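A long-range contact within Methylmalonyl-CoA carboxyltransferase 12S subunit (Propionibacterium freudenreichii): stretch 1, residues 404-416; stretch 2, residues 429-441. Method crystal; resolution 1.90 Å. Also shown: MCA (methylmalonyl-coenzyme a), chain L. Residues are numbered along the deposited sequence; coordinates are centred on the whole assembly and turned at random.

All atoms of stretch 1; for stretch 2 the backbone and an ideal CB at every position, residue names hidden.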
# COMPACT_ATOMS: atom_id res chain seq x y z
N THR E 404 -18.84 -20.46 17.80
CA THR E 404 -19.22 -21.85 17.85
C THR E 404 -19.86 -22.30 19.17
O THR E 404 -19.34 -22.03 20.25
CB THR E 404 -17.96 -22.72 17.57
OG1 THR E 404 -17.52 -22.48 16.21
CG2 THR E 404 -18.25 -24.20 17.77
N VAL E 405 -20.98 -22.98 19.06
CA VAL E 405 -21.70 -23.49 20.22
C VAL E 405 -21.74 -25.01 20.12
O VAL E 405 -22.25 -25.57 19.14
CB VAL E 405 -23.16 -22.93 20.27
CG1 VAL E 405 -23.89 -23.47 21.50
CG2 VAL E 405 -23.13 -21.40 20.32
N VAL E 406 -21.18 -25.68 21.12
CA VAL E 406 -21.16 -27.14 21.11
C VAL E 406 -22.38 -27.66 21.88
O VAL E 406 -22.45 -27.51 23.10
CB VAL E 406 -19.87 -27.69 21.75
CG1 VAL E 406 -19.89 -29.22 21.69
CG2 VAL E 406 -18.66 -27.13 21.03
N LEU E 407 -23.31 -28.27 21.15
CA LEU E 407 -24.55 -28.80 21.73
C LEU E 407 -24.36 -30.16 22.38
O LEU E 407 -24.85 -30.39 23.48
CB LEU E 407 -25.63 -28.95 20.64
CG LEU E 407 -25.92 -27.73 19.75
CD1 LEU E 407 -27.06 -28.08 18.79
CD2 LEU E 407 -26.30 -26.52 20.59
N ARG E 408 -23.66 -31.06 21.70
CA ARG E 408 -23.48 -32.39 22.26
C ARG E 408 -22.18 -33.04 21.80
O ARG E 408 -21.10 -32.63 22.23
CB ARG E 408 -24.71 -33.24 21.91
CG ARG E 408 -24.91 -34.46 22.79
CD ARG E 408 -26.36 -34.98 22.69
NE ARG E 408 -26.75 -35.35 21.32
CZ ARG E 408 -27.84 -36.04 21.01
NH1 ARG E 408 -28.68 -36.43 21.98
NH2 ARG E 408 -28.10 -36.36 19.75
N LYS E 409 -22.27 -34.05 20.93
CA LYS E 409 -21.07 -34.73 20.46
C LYS E 409 -20.15 -33.79 19.68
O LYS E 409 -20.61 -32.96 18.89
CB LYS E 409 -21.44 -35.90 19.53
CG LYS E 409 -22.23 -37.03 20.17
CD LYS E 409 -21.42 -37.73 21.26
CE LYS E 409 -22.10 -39.03 21.70
NZ LYS E 409 -23.53 -38.82 22.10
N ALA E 410 -18.85 -33.92 19.90
CA ALA E 410 -17.84 -33.11 19.20
C ALA E 410 -16.58 -33.96 19.22
O ALA E 410 -15.65 -33.72 19.99
CB ALA E 410 -17.63 -31.80 19.93
N TYR E 411 -16.55 -34.97 18.36
CA TYR E 411 -15.44 -35.92 18.33
C TYR E 411 -14.36 -35.74 17.27
O TYR E 411 -14.65 -35.55 16.09
CB TYR E 411 -16.01 -37.33 18.17
CG TYR E 411 -16.75 -37.89 19.38
CD1 TYR E 411 -16.99 -37.11 20.51
CD2 TYR E 411 -17.19 -39.21 19.38
CE1 TYR E 411 -17.66 -37.64 21.62
CE2 TYR E 411 -17.85 -39.75 20.48
CZ TYR E 411 -18.07 -38.96 21.60
OH TYR E 411 -18.69 -39.51 22.71
N GLY E 412 -13.11 -35.87 17.71
CA GLY E 412 -11.95 -35.81 16.84
C GLY E 412 -11.92 -34.76 15.74
O GLY E 412 -12.27 -33.60 15.95
N GLY E 413 -11.47 -35.20 14.57
CA GLY E 413 -11.35 -34.29 13.44
C GLY E 413 -12.64 -33.66 12.98
O GLY E 413 -12.63 -32.57 12.40
N SER E 414 -13.78 -34.31 13.23
CA SER E 414 -15.04 -33.74 12.77
C SER E 414 -15.37 -32.51 13.59
O SER E 414 -15.99 -31.57 13.08
CB SER E 414 -16.18 -34.77 12.84
OG SER E 414 -16.55 -35.05 14.18
N TYR E 415 -14.93 -32.49 14.84
CA TYR E 415 -15.16 -31.36 15.74
C TYR E 415 -14.29 -30.19 15.26
O TYR E 415 -14.75 -29.05 15.16
CB TYR E 415 -14.80 -31.75 17.18
CG TYR E 415 -14.39 -30.62 18.11
CD1 TYR E 415 -13.13 -30.62 18.70
CD2 TYR E 415 -15.27 -29.59 18.43
CE1 TYR E 415 -12.76 -29.63 19.61
CE2 TYR E 415 -14.91 -28.59 19.34
CZ TYR E 415 -13.65 -28.62 19.92
OH TYR E 415 -13.29 -27.66 20.86
N LEU E 416 -13.03 -30.49 14.94
CA LEU E 416 -12.14 -29.44 14.46
C LEU E 416 -12.68 -28.85 13.17
O LEU E 416 -12.54 -27.66 12.92
CB LEU E 416 -10.73 -30.01 14.22
CG LEU E 416 -10.08 -30.58 15.49
CD1 LEU E 416 -8.68 -31.10 15.15
CD2 LEU E 416 -10.01 -29.48 16.57
N UNK E 429 -18.76 -21.78 23.00
CA UNK E 429 -19.53 -22.10 24.21
C UNK E 429 -19.94 -23.55 24.21
O UNK E 429 -20.23 -24.12 23.16
CB UNK E 429 -20.77 -21.21 24.32
N UNK E 430 -19.97 -24.15 25.40
CA UNK E 430 -20.38 -25.54 25.55
C UNK E 430 -21.68 -25.62 26.34
O UNK E 430 -21.84 -24.96 27.37
CB UNK E 430 -19.28 -26.36 26.24
N UNK E 431 -22.63 -26.40 25.83
CA UNK E 431 -23.88 -26.62 26.55
C UNK E 431 -23.44 -27.64 27.60
O UNK E 431 -22.36 -28.21 27.48
CB UNK E 431 -25.03 -27.10 25.66
N UNK E 432 -24.27 -27.89 28.63
CA UNK E 432 -23.86 -28.86 29.65
C UNK E 432 -23.79 -30.28 29.09
O UNK E 432 -23.26 -31.18 29.73
CB UNK E 432 -24.83 -28.82 30.83
N UNK E 433 -24.35 -30.47 27.91
CA UNK E 433 -24.36 -31.77 27.25
C UNK E 433 -23.20 -31.93 26.27
O UNK E 433 -23.06 -32.97 25.61
CB UNK E 433 -25.69 -31.97 26.52
N UNK E 434 -22.38 -30.90 26.19
CA UNK E 434 -21.24 -30.92 25.27
C UNK E 434 -20.28 -32.06 25.59
O UNK E 434 -19.92 -32.29 26.75
CB UNK E 434 -20.49 -29.58 25.32
N UNK E 435 -19.85 -32.75 24.54
CA UNK E 435 -18.94 -33.85 24.72
C UNK E 435 -17.77 -33.76 23.73
O UNK E 435 -17.69 -34.55 22.79
CB UNK E 435 -19.68 -35.18 24.56
N UNK E 436 -16.91 -32.77 23.93
CA UNK E 436 -15.72 -32.56 23.10
C UNK E 436 -14.73 -33.66 23.51
O UNK E 436 -14.38 -33.77 24.67
CB UNK E 436 -15.13 -31.16 23.28
N UNK E 437 -14.29 -34.46 22.55
CA UNK E 437 -13.38 -35.55 22.86
C UNK E 437 -12.55 -35.98 21.66
O UNK E 437 -12.97 -35.85 20.52
CB UNK E 437 -14.17 -36.75 23.40
N UNK E 438 -11.35 -36.49 21.92
CA UNK E 438 -10.51 -36.95 20.83
C UNK E 438 -11.21 -38.15 20.21
O UNK E 438 -11.14 -38.38 19.00
CB UNK E 438 -9.10 -37.30 21.31
N UNK E 439 -11.91 -38.90 21.05
CA UNK E 439 -12.68 -40.07 20.63
C UNK E 439 -13.52 -40.52 21.82
O UNK E 439 -13.30 -40.07 22.96
CB UNK E 439 -11.77 -41.20 20.13
N UNK E 440 -14.50 -41.39 21.57
CA UNK E 440 -15.36 -41.87 22.65
C UNK E 440 -14.60 -42.54 23.78
O UNK E 440 -13.64 -43.26 23.54
CB UNK E 440 -16.39 -42.85 22.09
N UNK E 441 -15.03 -42.30 25.02
CA UNK E 441 -14.35 -42.89 26.18
C UNK E 441 -14.18 -44.40 26.04
O UNK E 441 -13.12 -44.94 26.38
CB UNK E 441 -15.13 -42.58 27.46
C8 MCA L . -0.95 -46.32 18.45
N9 MCA L . -0.50 -46.38 19.77
C4 MCA L . -1.10 -45.30 20.39
C5 MCA L . -1.88 -44.68 19.39
N7 MCA L . -1.76 -45.34 18.18
N3 MCA L . -0.99 -44.90 21.72
C2 MCA L . -1.74 -43.78 22.00
N1 MCA L . -2.52 -43.08 21.11
C6 MCA L . -2.62 -43.50 19.79
N6 MCA L . -3.40 -42.79 18.97
C1' MCA L . 0.34 -47.23 20.43
C2' MCA L . -0.29 -48.62 20.44
O2' MCA L . -1.27 -48.71 21.44
C3' MCA L . 0.94 -49.49 20.58
O3' MCA L . 1.28 -49.63 21.96
C4' MCA L . 2.02 -48.77 19.73
O4' MCA L . 1.57 -47.36 19.71
C5' MCA L . 2.19 -49.18 18.22
O5' MCA L . 1.38 -50.03 17.99
P1 MCA L . 1.02 -51.30 17.57
O11 MCA L . -0.26 -51.68 17.87
O12 MCA L . 2.02 -51.90 18.22
O6 MCA L . 1.04 -51.47 15.94
P2 MCA L . 0.95 -51.64 14.62
O21 MCA L . 0.45 -52.90 14.91
O22 MCA L . 2.02 -51.34 13.78
O7 MCA L . -0.32 -50.75 14.16
CPB MCA L . -0.47 -49.58 14.41
CPA MCA L . -1.63 -48.66 14.06
CP7 MCA L . -2.52 -49.05 15.26
CP9 MCA L . -2.13 -48.85 12.62
CP8 MCA L . -1.10 -47.22 14.17
OP3 MCA L . -2.02 -48.85 16.37
CP6 MCA L . -3.81 -48.48 15.48
OP2 MCA L . -4.64 -48.50 14.50
NP2 MCA L . -4.18 -47.91 16.80
CP5 MCA L . -4.64 -46.56 16.74
CP4 MCA L . -5.44 -45.65 15.99
CP3 MCA L . -6.33 -44.63 16.51
OP1 MCA L . -7.45 -45.29 16.91
NP1 MCA L . -6.31 -43.16 16.68
CP2 MCA L . -7.52 -42.65 17.28
CP1 MCA L . -7.49 -41.20 17.03
P3 MCA L . 2.21 -50.53 23.01
O31 MCA L . 1.33 -51.71 22.70
O32 MCA L . 1.98 -49.98 24.40
O33 MCA L . 3.66 -50.83 22.69
S MCA L . -8.67 -40.36 17.53
CS1 MCA L . -7.77 -39.18 16.86
OS1 MCA L . -6.66 -39.12 16.25
CS2 MCA L . -8.60 -38.42 16.01
CS3 MCA L . -8.75 -37.13 16.32
CS4 MCA L . -9.37 -38.63 14.68
OS4 MCA L . -8.95 -39.48 13.92
OS5 MCA L . -10.37 -37.93 14.44

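Position 429 lies in the first ladder, its amide given to Thr 404 O (N to O 2.8 Å) and its carbonyl taken by Val 406 N (O to N 2.7 Å). The ideal CB lies on the same face as Val 405, 4.7 Å from CG2, so a beta-branched or aromatic residue would suit. It is Tyr 429, whose ring offers its edge to Val 405, CD1 to CG2 4.3 Å.

Position 430 turns to the face of Val 406, but its CB has nothing closer than Val 406 O at 4.6 Å. Stretch 1 asks little; many residues would do, and Ala 430 is there.

Position 431 donates its amide to Val 406 O (N to O 3.0 Å). Its CB points toward stretch 1, where Val 405 and Leu 407 offer apolar surface, inviting a large hydrophobic or aromatic side chain. Trp 431 takes it: Leu 407 CD2 sits over the ring face, 3.6 Å from the six-membered ring centroid, and Val 405 CG1 lies 3.7 Å from CD1.

Position 432 points away, and its phi of -67° inside a type I turn suits proline among others. Pro 432 is found.

Position 433, also in the turn, has its CB 3.5 Å from Leu 407 O, a backbone carbonyl within range of a short donor. Serine or threonine would fit; Ser 433 donates from OG to Leu 407 O at 2.7 Å.

Position 434 closes the turn, its amide reaching back to the carbonyl of 431 (N to O 3.0 Å). With Val 406 O 3.6 Å from the ideal CB, a small residue is a safe choice. Ala 434 packs its CB 3.7 Å from Val 406 CG1.

Position 435 opens the second ladder, its N 2.6 Å from its acceptor, Arg 408 O. Its CB shares a face with Lys 409 and Tyr 411, a positive charge and a hydroxyl, so a long acid or a polar amide suits. Glu 435, extended, forms a long salt bridge from OE2 to Lys 409 NZ (3.7 Å), while OE1 lies 2.9 Å from Tyr 411 OH.

Position 436 faces the apolar side with Val 406, Ala 410 and Tyr 415. A branched aliphatic is expected. Ile 436 sets CG2 over the Tyr 415 ring, 3.9 Å from its centroid, and CG1 3.8 Å from Ala 410 CB.

Position 437 has its CB 4.0 Å from Tyr 411 CE1, so a small side chain fits simply. Ala 437 also pairs through its backbone with Ala 410 and Gly 412.

Positions 438 and 439 point away and are little constrained; Val 438 O lies 3.5 Å from the ligand sulfur S, and Met 439 also nears the ligand. Position 440 sets its N over the Tyr 411 ring face, 3.9 Å from CE2; Gly 440 is there, though a CB would have room. At 441, beyond reach of stretch 1, many residues would do; Ala 441 begins a helix.

Stretch 2 429-441: YAWPSAEIAVMGA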
# COMPACT_ATOMS: atom_id res chain seq x y z
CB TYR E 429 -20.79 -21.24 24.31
CG TYR E 429 -20.53 -19.77 24.20
CD1 TYR E 429 -20.71 -19.12 22.99
CD2 TYR E 429 -20.02 -19.05 25.28
CE1 TYR E 429 -20.38 -17.77 22.84
CE2 TYR E 429 -19.68 -17.69 25.14
CZ TYR E 429 -19.86 -17.07 23.91
OH TYR E 429 -19.50 -15.75 23.71
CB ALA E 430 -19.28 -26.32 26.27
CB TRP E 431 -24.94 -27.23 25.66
CG TRP E 431 -25.75 -26.21 24.88
CD1 TRP E 431 -25.39 -24.92 24.60
CD2 TRP E 431 -27.03 -26.41 24.30
NE1 TRP E 431 -26.39 -24.30 23.87
CE2 TRP E 431 -27.40 -25.20 23.67
CE3 TRP E 431 -27.91 -27.50 24.24
CZ2 TRP E 431 -28.62 -25.05 23.00
CZ3 TRP E 431 -29.12 -27.35 23.57
CH2 TRP E 431 -29.46 -26.13 22.95
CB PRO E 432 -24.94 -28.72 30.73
CG PRO E 432 -25.42 -27.30 30.57
CD PRO E 432 -25.50 -27.19 29.05
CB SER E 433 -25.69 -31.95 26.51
OG SER E 433 -26.07 -30.73 25.88
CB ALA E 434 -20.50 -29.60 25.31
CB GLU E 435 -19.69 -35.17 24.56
CG GLU E 435 -18.93 -36.37 25.06
CD GLU E 435 -19.75 -37.65 24.97
OE1 GLU E 435 -19.27 -38.68 25.47
OE2 GLU E 435 -20.87 -37.61 24.41
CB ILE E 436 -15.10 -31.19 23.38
CG1 ILE E 436 -16.08 -30.10 22.95
CG2 ILE E 436 -13.75 -31.06 22.67
CD1 ILE E 436 -15.80 -28.75 23.53
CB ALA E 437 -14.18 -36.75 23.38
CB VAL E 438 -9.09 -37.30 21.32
CG1 VAL E 438 -9.11 -38.57 22.18
CG2 VAL E 438 -8.16 -37.45 20.13
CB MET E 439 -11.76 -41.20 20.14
CG MET E 439 -11.08 -42.02 21.23
SD MET E 439 -9.74 -43.02 20.53
CE MET E 439 -10.62 -44.33 19.70
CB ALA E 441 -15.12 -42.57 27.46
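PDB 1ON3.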